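Hyaluronoglucosaminidase (Apis mellifera, PDB 1FCQ) catalyses the hydrolysis of hyaluronan as a family 56 glycosidase with a TIM-barrel fold, and is a major allergen of bee venom. Local coordinates at residues 14-19 with 263-268; 37-42 with 48-53; 119-124 with 206-211; 160-165 with 212-217. One frame throughout, in Å; residues are numbered along the deposited sequence.

Interaction 1: 14-19 with 263-268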
# COMPACT_ATOMS: atom_id res chain seq x y z
N TYR A 14 2.77 11.87 7.57
CA TYR A 14 1.31 11.90 7.55
C TYR A 14 0.62 10.98 8.54
O TYR A 14 1.02 9.83 8.71
CB TYR A 14 0.82 11.48 6.15
CG TYR A 14 1.16 12.49 5.08
CD1 TYR A 14 2.36 12.42 4.39
CD2 TYR A 14 0.26 13.52 4.79
CE1 TYR A 14 2.65 13.37 3.41
CE2 TYR A 14 0.55 14.45 3.82
CZ TYR A 14 1.74 14.36 3.14
OH TYR A 14 2.05 15.30 2.17
N TRP A 15 -0.45 11.50 9.16
CA TRP A 15 -1.21 10.66 10.09
C TRP A 15 -2.27 9.88 9.32
O TRP A 15 -3.20 10.49 8.79
CB TRP A 15 -1.91 11.56 11.11
CG TRP A 15 -2.49 10.87 12.31
CD1 TRP A 15 -3.81 10.79 12.65
CD2 TRP A 15 -1.78 10.18 13.35
NE1 TRP A 15 -3.97 10.10 13.83
CE2 TRP A 15 -2.73 9.72 14.28
CE3 TRP A 15 -0.43 9.93 13.59
CZ2 TRP A 15 -2.37 9.02 15.43
CZ3 TRP A 15 -0.06 9.23 14.73
CH2 TRP A 15 -1.04 8.79 15.63
N ASN A 16 -2.15 8.55 9.29
CA ASN A 16 -3.15 7.73 8.61
C ASN A 16 -3.66 6.63 9.55
O ASN A 16 -3.94 5.49 9.22
CB ASN A 16 -2.62 7.16 7.30
CG ASN A 16 -3.65 6.55 6.38
OD1 ASN A 16 -3.37 5.55 5.69
ND2 ASN A 16 -4.87 7.11 6.31
N VAL A 17 -3.71 7.01 10.83
CA VAL A 17 -4.22 6.11 11.89
C VAL A 17 -5.67 6.52 12.09
O VAL A 17 -5.93 7.73 12.17
CB VAL A 17 -3.40 6.31 13.18
CG1 VAL A 17 -3.97 5.45 14.30
CG2 VAL A 17 -1.94 5.96 13.01
N PRO A 18 -6.61 5.61 12.24
CA PRO A 18 -8.02 5.94 12.32
C PRO A 18 -8.49 6.35 13.70
O PRO A 18 -9.47 5.82 14.21
CB PRO A 18 -8.72 4.68 11.83
CG PRO A 18 -7.79 3.59 12.25
CD PRO A 18 -6.40 4.15 12.09
N THR A 19 -7.83 7.38 14.22
CA THR A 19 -8.17 7.91 15.54
C THR A 19 -9.52 8.59 15.53
O THR A 19 -10.07 8.84 16.61
CB THR A 19 -7.05 8.82 16.07
OG1 THR A 19 -6.60 9.70 15.03
CG2 THR A 19 -5.88 7.96 16.53
N LEU A 263 6.93 8.04 -0.17
CA LEU A 263 6.37 8.09 1.17
C LEU A 263 6.04 6.68 1.66
O LEU A 263 4.93 6.15 1.43
CB LEU A 263 5.08 8.92 1.20
CG LEU A 263 5.12 10.40 0.83
CD1 LEU A 263 3.72 11.01 0.82
CD2 LEU A 263 5.98 11.18 1.82
N PRO A 264 6.99 6.04 2.31
CA PRO A 264 6.80 4.68 2.80
C PRO A 264 5.65 4.61 3.80
O PRO A 264 5.45 5.49 4.63
CB PRO A 264 8.11 4.36 3.51
CG PRO A 264 9.11 5.21 2.79
CD PRO A 264 8.38 6.51 2.55
N TYR A 265 4.90 3.51 3.72
CA TYR A 265 3.82 3.20 4.65
C TYR A 265 4.47 2.54 5.87
O TYR A 265 5.24 1.57 5.72
CB TYR A 265 2.79 2.27 3.97
CG TYR A 265 1.49 3.03 3.78
CD1 TYR A 265 1.34 3.95 2.75
CD2 TYR A 265 0.44 2.90 4.67
CE1 TYR A 265 0.18 4.70 2.63
CE2 TYR A 265 -0.74 3.62 4.55
CZ TYR A 265 -0.86 4.53 3.52
OH TYR A 265 -1.99 5.30 3.38
N TYR A 266 4.18 3.07 7.05
CA TYR A 266 4.81 2.61 8.28
C TYR A 266 3.78 2.23 9.33
O TYR A 266 2.82 2.97 9.55
CB TYR A 266 5.64 3.78 8.82
CG TYR A 266 6.66 3.43 9.87
CD1 TYR A 266 7.96 3.12 9.54
CD2 TYR A 266 6.30 3.41 11.22
CE1 TYR A 266 8.91 2.78 10.50
CE2 TYR A 266 7.23 3.10 12.19
CZ TYR A 266 8.52 2.79 11.83
OH TYR A 266 9.44 2.45 12.82
N TRP A 267 3.97 1.06 9.95
CA TRP A 267 2.99 0.63 10.95
C TRP A 267 3.68 0.60 12.31
O TRP A 267 4.87 0.29 12.36
CB TRP A 267 2.38 -0.71 10.63
CG TRP A 267 1.16 -1.13 11.39
CD1 TRP A 267 0.27 -0.35 12.07
CD2 TRP A 267 0.65 -2.48 11.46
NE1 TRP A 267 -0.74 -1.13 12.60
CE2 TRP A 267 -0.54 -2.42 12.22
CE3 TRP A 267 1.08 -3.71 10.96
CZ2 TRP A 267 -1.30 -3.56 12.50
CZ3 TRP A 267 0.32 -4.84 11.23
CH2 TRP A 267 -0.86 -4.75 12.00
N TYR A 268 2.93 0.93 13.36
CA TYR A 268 3.49 0.90 14.71
C TYR A 268 3.32 -0.45 15.37
O TYR A 268 3.65 -0.59 16.56
CB TYR A 268 2.91 2.05 15.56
CG TYR A 268 1.41 1.91 15.74
CD1 TYR A 268 0.95 1.20 16.85
CD2 TYR A 268 0.48 2.41 14.86
CE1 TYR A 268 -0.40 1.02 17.04
CE2 TYR A 268 -0.88 2.24 15.04
CZ TYR A 268 -1.31 1.52 16.15
OH TYR A 268 -2.65 1.32 16.37
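N16 and Y265 share a buried hydrogen bond, although their strands are not neighbours in the sheet. The hydroxyl of Y265 donates to OD1 of N16, with OH and OD1 2.7 Å apart. The hydroxyl comes from above the carbonyl plane of N16, 47° out of it, rather than along a lone pair. OD1 of N16 sits at the edge of the Y265 ring, near its plane. The two flat groups are turned almost perpendicular. N16 holds its CG anti to the backbone N (chi1 -167°), and this sends the amide across to the hydroxyl. Y265 takes an uncommon chi1 of -112°, which swings its ring end toward N16. Two apolar contacts flank the bond. On the L263 side, CD1 of L263 lies 3.7 Å from CE1 of Y14, and the two side chains cross at a slant. On the other, CG2 of V17 approaches CE2 of Y268 more loosely, at 4.4 Å. NE1 of W15, still in the strand, donates to OG1 of T19 beyond the strand end, 2.9 Å away and in the indole plane. Strand 297-301 lies between strands 12-16 and 261-267 in the parallel sheet of the TIM barrel. Its I299, and I53 of strand 51-55, each touch both N16 and Y265. Y268 meets F316 of helix 310-328.

Interaction 2: 37-42 with 48-53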
# COMPACT_ATOMS: atom_id res chain seq x y z
N GLY A 37 4.39 17.45 15.16
CA GLY A 37 4.67 18.00 13.83
C GLY A 37 4.22 17.10 12.69
O GLY A 37 4.72 17.24 11.57
N ILE A 38 3.29 16.20 12.99
CA ILE A 38 2.79 15.29 11.95
C ILE A 38 1.63 15.97 11.24
O ILE A 38 0.82 16.67 11.86
CB ILE A 38 2.33 13.98 12.60
CG1 ILE A 38 3.53 13.28 13.24
CG2 ILE A 38 1.63 13.08 11.59
CD1 ILE A 38 3.13 12.25 14.30
N LEU A 39 1.59 15.81 9.91
CA LEU A 39 0.48 16.38 9.13
C LEU A 39 -0.78 15.59 9.44
O LEU A 39 -0.81 14.35 9.39
CB LEU A 39 0.79 16.33 7.63
CG LEU A 39 2.04 17.13 7.21
CD1 LEU A 39 2.22 17.01 5.70
CD2 LEU A 39 1.95 18.58 7.63
N GLN A 40 -1.84 16.31 9.78
CA GLN A 40 -3.09 15.75 10.25
C GLN A 40 -4.28 16.40 9.55
O GLN A 40 -4.38 17.63 9.44
CB GLN A 40 -3.19 15.98 11.76
CG GLN A 40 -4.37 15.35 12.48
CD GLN A 40 -4.22 15.46 13.99
OE1 GLN A 40 -3.59 16.39 14.51
NE2 GLN A 40 -4.79 14.49 14.68
N ASN A 41 -5.15 15.52 9.05
CA ASN A 41 -6.38 15.99 8.42
C ASN A 41 -7.18 16.87 9.39
O ASN A 41 -7.14 16.64 10.59
CB ASN A 41 -7.28 14.84 8.00
CG ASN A 41 -6.77 14.09 6.78
OD1 ASN A 41 -6.22 14.68 5.86
ND2 ASN A 41 -7.01 12.80 6.79
N TRP A 42 -7.83 17.87 8.81
CA TRP A 42 -8.65 18.78 9.63
C TRP A 42 -9.63 17.98 10.47
O TRP A 42 -10.27 17.00 10.06
CB TRP A 42 -9.34 19.76 8.69
CG TRP A 42 -10.24 20.76 9.36
CD1 TRP A 42 -9.84 21.86 10.06
CD2 TRP A 42 -11.66 20.74 9.42
NE1 TRP A 42 -10.95 22.53 10.55
CE2 TRP A 42 -12.07 21.86 10.15
CE3 TRP A 42 -12.64 19.87 8.90
CZ2 TRP A 42 -13.42 22.14 10.40
CZ3 TRP A 42 -13.97 20.14 9.14
CH2 TRP A 42 -14.34 21.28 9.88
N GLY A 48 -9.21 13.39 4.52
CA GLY A 48 -9.32 14.84 4.47
C GLY A 48 -8.31 15.43 3.50
O GLY A 48 -7.82 14.71 2.64
N GLU A 49 -7.97 16.71 3.68
CA GLU A 49 -7.08 17.38 2.75
C GLU A 49 -5.64 16.91 2.74
O GLU A 49 -4.97 17.16 1.73
CB GLU A 49 -7.15 18.90 2.92
CG GLU A 49 -6.45 19.46 4.12
CD GLU A 49 -6.95 19.11 5.51
OE1 GLU A 49 -8.05 18.56 5.71
OE2 GLU A 49 -6.19 19.45 6.44
N GLU A 50 -5.15 16.28 3.79
CA GLU A 50 -3.76 15.82 3.82
C GLU A 50 -3.62 14.42 3.23
O GLU A 50 -2.68 14.20 2.47
CB GLU A 50 -3.23 15.77 5.26
CG GLU A 50 -3.19 17.14 5.91
CD GLU A 50 -2.26 18.11 5.21
OE1 GLU A 50 -2.53 19.32 5.34
OE2 GLU A 50 -1.28 17.75 4.56
N ILE A 51 -4.54 13.52 3.59
CA ILE A 51 -4.44 12.14 3.11
C ILE A 51 -5.78 11.43 3.14
O ILE A 51 -6.65 11.71 3.97
CB ILE A 51 -3.37 11.36 3.92
CG1 ILE A 51 -3.14 9.95 3.37
CG2 ILE A 51 -3.78 11.30 5.39
CD1 ILE A 51 -1.83 9.32 3.83
N ALA A 52 -5.97 10.48 2.21
CA ALA A 52 -7.17 9.65 2.17
C ALA A 52 -6.79 8.29 1.56
O ALA A 52 -6.17 8.26 0.49
CB ALA A 52 -8.31 10.27 1.36
N ILE A 53 -7.10 7.22 2.27
CA ILE A 53 -6.84 5.87 1.76
C ILE A 53 -8.18 5.25 1.38
O ILE A 53 -9.20 5.39 2.05
CB ILE A 53 -6.04 4.99 2.71
CG1 ILE A 53 -5.71 3.60 2.11
CG2 ILE A 53 -6.82 4.75 4.01
CD1 ILE A 53 -4.53 2.96 2.84
O HOH W 1 -5.71 19.98 8.91
O HOH W 2 -10.34 16.79 7.10
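G48 lies against the amide of N41 in the loop that enters strand 51-55 of the TIM barrel. With no side chain in the way, its CA comes within 3.5 Å of CG of N41. E49 is next. Its first torsion turns CG back over its own backbone (chi1 76°), and the chain bends at chi2. This folds the carboxylate back over the start of W42. OE1 of E49 takes the backbone N of W42 at 3.2 Å, using its syn lone pair, and OE2 adds a weak second bond. Two waters complete this link. One donates to O of Q40 and OE2 of E49, the other to O of W42 and OE1 of E49. E50 gives its backbone N to OD1 of N41 at 2.8 Å, nearly in line with the C=O bond. Its side chain crosses that of L39 at about a right angle, and OE2 of E50 lies 3.8 Å from CD1 of L39. I51 begins the strand. Its N reaches the same OD1 of N41 at 3.1 Å, in the carbonyl plane and on a lone pair. Thus two backbone donors grip one buried oxygen. ND2 of N41 bonds O of K45 in the intervening loop. ND2 of N41 also donates to O of I51 at 3.0 Å, and that carbonyl oxygen accepts from N of G48 as well.

Interaction 3: 119-124 with 206-211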
# COMPACT_ATOMS: atom_id res chain seq x y z
N PHE A 119 2.58 -11.61 -13.24
CA PHE A 119 2.12 -12.98 -13.03
C PHE A 119 3.01 -13.74 -12.06
O PHE A 119 2.55 -14.37 -11.10
CB PHE A 119 2.10 -13.70 -14.38
CG PHE A 119 1.48 -15.07 -14.42
CD1 PHE A 119 0.11 -15.19 -14.41
CD2 PHE A 119 2.26 -16.21 -14.51
CE1 PHE A 119 -0.50 -16.44 -14.46
CE2 PHE A 119 1.66 -17.46 -14.56
CZ PHE A 119 0.28 -17.56 -14.54
N ARG A 120 4.31 -13.69 -12.31
CA ARG A 120 5.27 -14.41 -11.49
C ARG A 120 5.25 -14.09 -10.02
O ARG A 120 5.47 -14.99 -9.19
CB ARG A 120 6.69 -14.16 -12.05
CG ARG A 120 7.74 -14.98 -11.30
CD ARG A 120 9.12 -14.55 -11.82
NE ARG A 120 9.45 -13.27 -11.20
CZ ARG A 120 10.05 -13.04 -10.04
NH1 ARG A 120 10.51 -14.02 -9.28
NH2 ARG A 120 10.22 -11.78 -9.64
N GLN A 121 4.93 -12.85 -9.63
CA GLN A 121 4.92 -12.46 -8.23
C GLN A 121 3.73 -12.92 -7.43
O GLN A 121 3.66 -12.67 -6.21
CB GLN A 121 5.07 -10.93 -8.14
CG GLN A 121 6.42 -10.44 -8.63
CD GLN A 121 6.50 -8.93 -8.75
OE1 GLN A 121 7.21 -8.37 -9.59
NE2 GLN A 121 5.74 -8.28 -7.89
N ASN A 122 2.74 -13.55 -8.06
CA ASN A 122 1.60 -14.10 -7.33
C ASN A 122 1.99 -15.46 -6.75
O ASN A 122 1.49 -16.52 -7.16
CB ASN A 122 0.39 -14.15 -8.26
CG ASN A 122 -0.03 -12.71 -8.58
OD1 ASN A 122 -0.63 -12.09 -7.70
ND2 ASN A 122 0.30 -12.25 -9.77
N TRP A 123 2.83 -15.44 -5.72
CA TRP A 123 3.33 -16.62 -5.05
C TRP A 123 2.54 -16.93 -3.78
O TRP A 123 1.73 -16.16 -3.29
CB TRP A 123 4.78 -16.46 -4.57
CG TRP A 123 5.87 -16.10 -5.51
CD1 TRP A 123 6.42 -16.88 -6.49
CD2 TRP A 123 6.60 -14.86 -5.54
NE1 TRP A 123 7.42 -16.20 -7.13
CE2 TRP A 123 7.55 -14.96 -6.56
CE3 TRP A 123 6.53 -13.67 -4.80
CZ2 TRP A 123 8.43 -13.92 -6.87
CZ3 TRP A 123 7.40 -12.65 -5.10
CH2 TRP A 123 8.34 -12.77 -6.13
N ALA A 124 2.91 -18.08 -3.21
CA ALA A 124 2.35 -18.52 -1.93
C ALA A 124 0.83 -18.42 -1.92
O ALA A 124 0.17 -19.07 -2.74
CB ALA A 124 2.96 -17.69 -0.81
N MET A 206 13.32 -6.45 -9.16
CA MET A 206 13.85 -5.14 -9.53
C MET A 206 13.65 -4.94 -11.03
O MET A 206 13.25 -3.86 -11.45
CB MET A 206 15.32 -4.99 -9.14
CG MET A 206 15.48 -5.03 -7.62
SD MET A 206 17.21 -4.66 -7.22
CE MET A 206 18.08 -5.88 -8.15
N GLN A 207 13.95 -5.98 -11.81
CA GLN A 207 13.79 -5.90 -13.25
C GLN A 207 12.32 -5.70 -13.65
O GLN A 207 12.03 -4.85 -14.51
CB GLN A 207 14.32 -7.16 -13.95
CG GLN A 207 15.75 -7.54 -13.59
CD GLN A 207 16.25 -8.70 -14.42
OE1 GLN A 207 16.00 -9.87 -14.11
NE2 GLN A 207 16.96 -8.44 -15.51
N GLU A 208 11.43 -6.44 -13.00
CA GLU A 208 10.00 -6.27 -13.26
C GLU A 208 9.54 -4.88 -12.84
O GLU A 208 8.72 -4.27 -13.55
CB GLU A 208 9.22 -7.39 -12.58
CG GLU A 208 9.54 -8.72 -13.27
CD GLU A 208 9.24 -9.91 -12.38
OE1 GLU A 208 8.99 -9.74 -11.17
OE2 GLU A 208 9.25 -11.03 -12.93
N ASN A 209 10.06 -4.29 -11.76
CA ASN A 209 9.68 -2.92 -11.42
C ASN A 209 10.14 -1.94 -12.49
O ASN A 209 9.45 -0.98 -12.81
CB ASN A 209 10.26 -2.52 -10.06
CG ASN A 209 9.54 -3.19 -8.92
OD1 ASN A 209 8.37 -3.57 -9.01
ND2 ASN A 209 10.24 -3.31 -7.78
N ASP A 210 11.35 -2.20 -13.03
CA ASP A 210 11.88 -1.33 -14.07
C ASP A 210 10.97 -1.34 -15.30
O ASP A 210 10.87 -0.28 -15.93
CB ASP A 210 13.27 -1.77 -14.53
CG ASP A 210 14.35 -1.69 -13.48
OD1 ASP A 210 14.25 -0.94 -12.50
OD2 ASP A 210 15.35 -2.43 -13.62
N LYS A 211 10.35 -2.46 -15.62
CA LYS A 211 9.52 -2.52 -16.82
C LYS A 211 8.08 -2.12 -16.58
O LYS A 211 7.23 -2.16 -17.48
CB LYS A 211 9.62 -3.91 -17.46
CG LYS A 211 9.38 -5.08 -16.54
CD LYS A 211 7.91 -5.38 -16.27
CE LYS A 211 7.39 -6.50 -17.16
NZ LYS A 211 7.86 -7.84 -16.69
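R120 and E208 form a salt bridge between a loop and a helix of the TIM-barrel fold. R120 lies in the loop between strand 107-111 and helix 127-140. E208 lies on helix 203-210. The arginine presents the side of its guanidinium that carries NE and NH2, so each carboxylate oxygen has its own nitrogen. NE of R120 donates to OE2 of E208 at 2.8 Å, meeting that oxygen on its syn side. NH2 of R120 donates to OE1 of E208 at 2.8 Å, and this bond is nearly straight (170°). The two groups are not coplanar. Their planes are turned 41° apart, and NH2 reaches OE1 from above the carboxylate plane. A bend at chi3 of R120 turns the guanidinium to meet E208, whose own chain is extended beyond CG. E208 is buried, so the arginine probably offsets its charge. E202 is a second acidic partner of NH2. Q121 runs past E208 in the opposite direction, with its CG 3.7 Å from OE1 of E208. The indole of W123 packs against its own segment. CA of Q121 lies over the centre of the W123 indole, 3.8 Å above the plane, and NH1 of R120 sits at the indole edge.

Interaction 4: 160-165 with 212-217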
# COMPACT_ATOMS: atom_id res chain seq x y z
N TYR A 160 -4.53 -7.75 -18.63
CA TYR A 160 -5.72 -7.24 -17.96
C TYR A 160 -5.43 -6.76 -16.55
O TYR A 160 -6.10 -5.85 -16.08
CB TYR A 160 -6.86 -8.28 -18.07
CG TYR A 160 -7.26 -8.36 -19.55
CD1 TYR A 160 -6.74 -9.35 -20.37
CD2 TYR A 160 -8.09 -7.39 -20.09
CE1 TYR A 160 -7.08 -9.39 -21.71
CE2 TYR A 160 -8.42 -7.42 -21.44
CZ TYR A 160 -7.91 -8.42 -22.23
OH TYR A 160 -8.24 -8.46 -23.57
N GLY A 161 -4.37 -7.28 -15.95
CA GLY A 161 -3.94 -6.81 -14.61
C GLY A 161 -3.55 -5.33 -14.74
O GLY A 161 -3.90 -4.48 -13.92
N GLN A 162 -2.72 -5.08 -15.75
CA GLN A 162 -2.31 -3.72 -16.08
C GLN A 162 -3.53 -2.87 -16.39
O GLN A 162 -3.64 -1.75 -15.90
CB GLN A 162 -1.36 -3.77 -17.30
CG GLN A 162 -1.11 -2.33 -17.78
CD GLN A 162 -0.19 -2.26 -18.98
OE1 GLN A 162 -0.28 -1.31 -19.76
NE2 GLN A 162 0.72 -3.20 -19.10
N LEU A 163 -4.46 -3.31 -17.23
CA LEU A 163 -5.63 -2.53 -17.59
C LEU A 163 -6.40 -2.09 -16.36
O LEU A 163 -6.71 -0.91 -16.20
CB LEU A 163 -6.53 -3.36 -18.52
CG LEU A 163 -7.75 -2.64 -19.10
CD1 LEU A 163 -7.36 -1.40 -19.90
CD2 LEU A 163 -8.58 -3.60 -19.94
N PHE A 164 -6.67 -3.04 -15.45
CA PHE A 164 -7.43 -2.69 -14.26
C PHE A 164 -6.67 -1.69 -13.38
O PHE A 164 -7.27 -0.72 -12.92
CB PHE A 164 -7.79 -3.97 -13.47
CG PHE A 164 -9.09 -4.59 -13.91
CD1 PHE A 164 -9.17 -5.45 -14.98
CD2 PHE A 164 -10.27 -4.26 -13.25
CE1 PHE A 164 -10.37 -6.01 -15.38
CE2 PHE A 164 -11.48 -4.78 -13.65
CZ PHE A 164 -11.53 -5.66 -14.72
N MET A 165 -5.38 -1.96 -13.13
CA MET A 165 -4.65 -1.03 -12.26
C MET A 165 -4.44 0.33 -12.91
O MET A 165 -4.62 1.39 -12.29
CB MET A 165 -3.32 -1.63 -11.81
CG MET A 165 -3.50 -2.75 -10.79
SD MET A 165 -1.92 -3.34 -10.14
CE MET A 165 -1.39 -1.94 -9.15
N MET A 212 7.76 -1.71 -15.36
CA MET A 212 6.42 -1.29 -15.00
C MET A 212 6.27 0.22 -15.02
O MET A 212 5.59 0.85 -14.21
CB MET A 212 6.03 -1.84 -13.62
CG MET A 212 5.12 -3.06 -13.75
SD MET A 212 4.80 -3.86 -12.17
CE MET A 212 4.00 -2.58 -11.22
N SER A 213 6.81 0.85 -16.07
CA SER A 213 6.70 2.28 -16.31
C SER A 213 5.26 2.71 -16.50
O SER A 213 4.85 3.80 -16.10
CB SER A 213 7.56 2.66 -17.53
OG SER A 213 8.90 2.30 -17.21
N TRP A 214 4.40 1.81 -17.00
CA TRP A 214 3.00 2.12 -17.17
C TRP A 214 2.39 2.49 -15.82
O TRP A 214 1.46 3.28 -15.79
CB TRP A 214 2.24 0.95 -17.79
CG TRP A 214 2.32 -0.35 -17.05
CD1 TRP A 214 3.18 -1.37 -17.29
CD2 TRP A 214 1.50 -0.77 -15.96
NE1 TRP A 214 2.96 -2.42 -16.43
CE2 TRP A 214 1.92 -2.06 -15.60
CE3 TRP A 214 0.45 -0.16 -15.25
CZ2 TRP A 214 1.33 -2.78 -14.56
CZ3 TRP A 214 -0.14 -0.89 -14.22
CH2 TRP A 214 0.31 -2.18 -13.89
N LEU A 215 2.87 1.88 -14.73
CA LEU A 215 2.36 2.22 -13.41
C LEU A 215 3.11 3.37 -12.76
O LEU A 215 2.53 4.38 -12.37
CB LEU A 215 2.40 1.00 -12.47
CG LEU A 215 1.84 1.28 -11.06
CD1 LEU A 215 0.37 1.70 -11.14
CD2 LEU A 215 2.02 0.06 -10.18
N PHE A 216 4.44 3.22 -12.67
CA PHE A 216 5.22 4.23 -11.94
C PHE A 216 5.29 5.57 -12.60
O PHE A 216 5.36 6.57 -11.87
CB PHE A 216 6.59 3.61 -11.62
CG PHE A 216 6.44 2.37 -10.76
CD1 PHE A 216 6.93 1.15 -11.16
CD2 PHE A 216 5.81 2.48 -9.52
CE1 PHE A 216 6.79 0.03 -10.38
CE2 PHE A 216 5.66 1.35 -8.73
CZ PHE A 216 6.16 0.14 -9.15
N GLU A 217 5.21 5.68 -13.93
CA GLU A 217 5.22 7.02 -14.53
C GLU A 217 3.87 7.70 -14.32
O GLU A 217 3.79 8.93 -14.29
CB GLU A 217 5.62 6.95 -16.00
CG GLU A 217 6.98 6.28 -16.18
CD GLU A 217 7.94 7.00 -17.10
OE1 GLU A 217 8.71 6.31 -17.81
OE2 GLU A 217 7.94 8.25 -17.11
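W214 has its CG set between backbone N and carbonyl carbon (chi1 57°), while Q162 runs out fully extended with chi1 171°. These two torsions bring the glutamine chain flat over the indole. CG of Q162 sits over the six-membered ring of W214, 3.6 Å from its centroid and 14° off the ring normal. This is a CH-pi contact. The amide group of Q162 continues over the five-membered ring, stacked nearly parallel to the indole. CB of L215 lies 3.5 Å above the opposite face of the W214 ring, offset toward the rim, so both faces of the indole are contacted. M165 approaches differently. Its CB lies at the ring edge, 4.1 Å from CZ3 of W214. Farther out, the M165 chain bends at chi3, and CE touches CD2 of L215 at 4.1 Å. No hydrogen bond crosses this contact, so apolar and face packing carry it. E166 touches W214, and L169 touches L215. The backbone O of M165 accepts from the hydroxyl of Y183, on strand 180-183. This is helix-to-helix packing between helices 146-175 and 213-216, which precede and follow that strand in the TIM-barrel fold.

From the N terminus, the chain first forms strand 12-16, which interaction 1 ties to strand 261-267 of the same barrel sheet some 250 residues later. That contact closes the longest loop, and the other three all fall within it. Interaction 2 closes a short loop leading into strand 51-55. It touches interaction 1 through the W15 N to L39 O pair and packing of Y14 on E50. Interactions 3 and 4 cross, since segment 160-165 lies between 119-124 and 206-211, and 212-217 follows 206-211. Interaction 3 joins a loop to helix 203-210, and interaction 4 joins helix 146-175 to helix 213-216. Interactions 1 and 3 lie on opposite sides of the chain's centre, their centres about 26 Å apart.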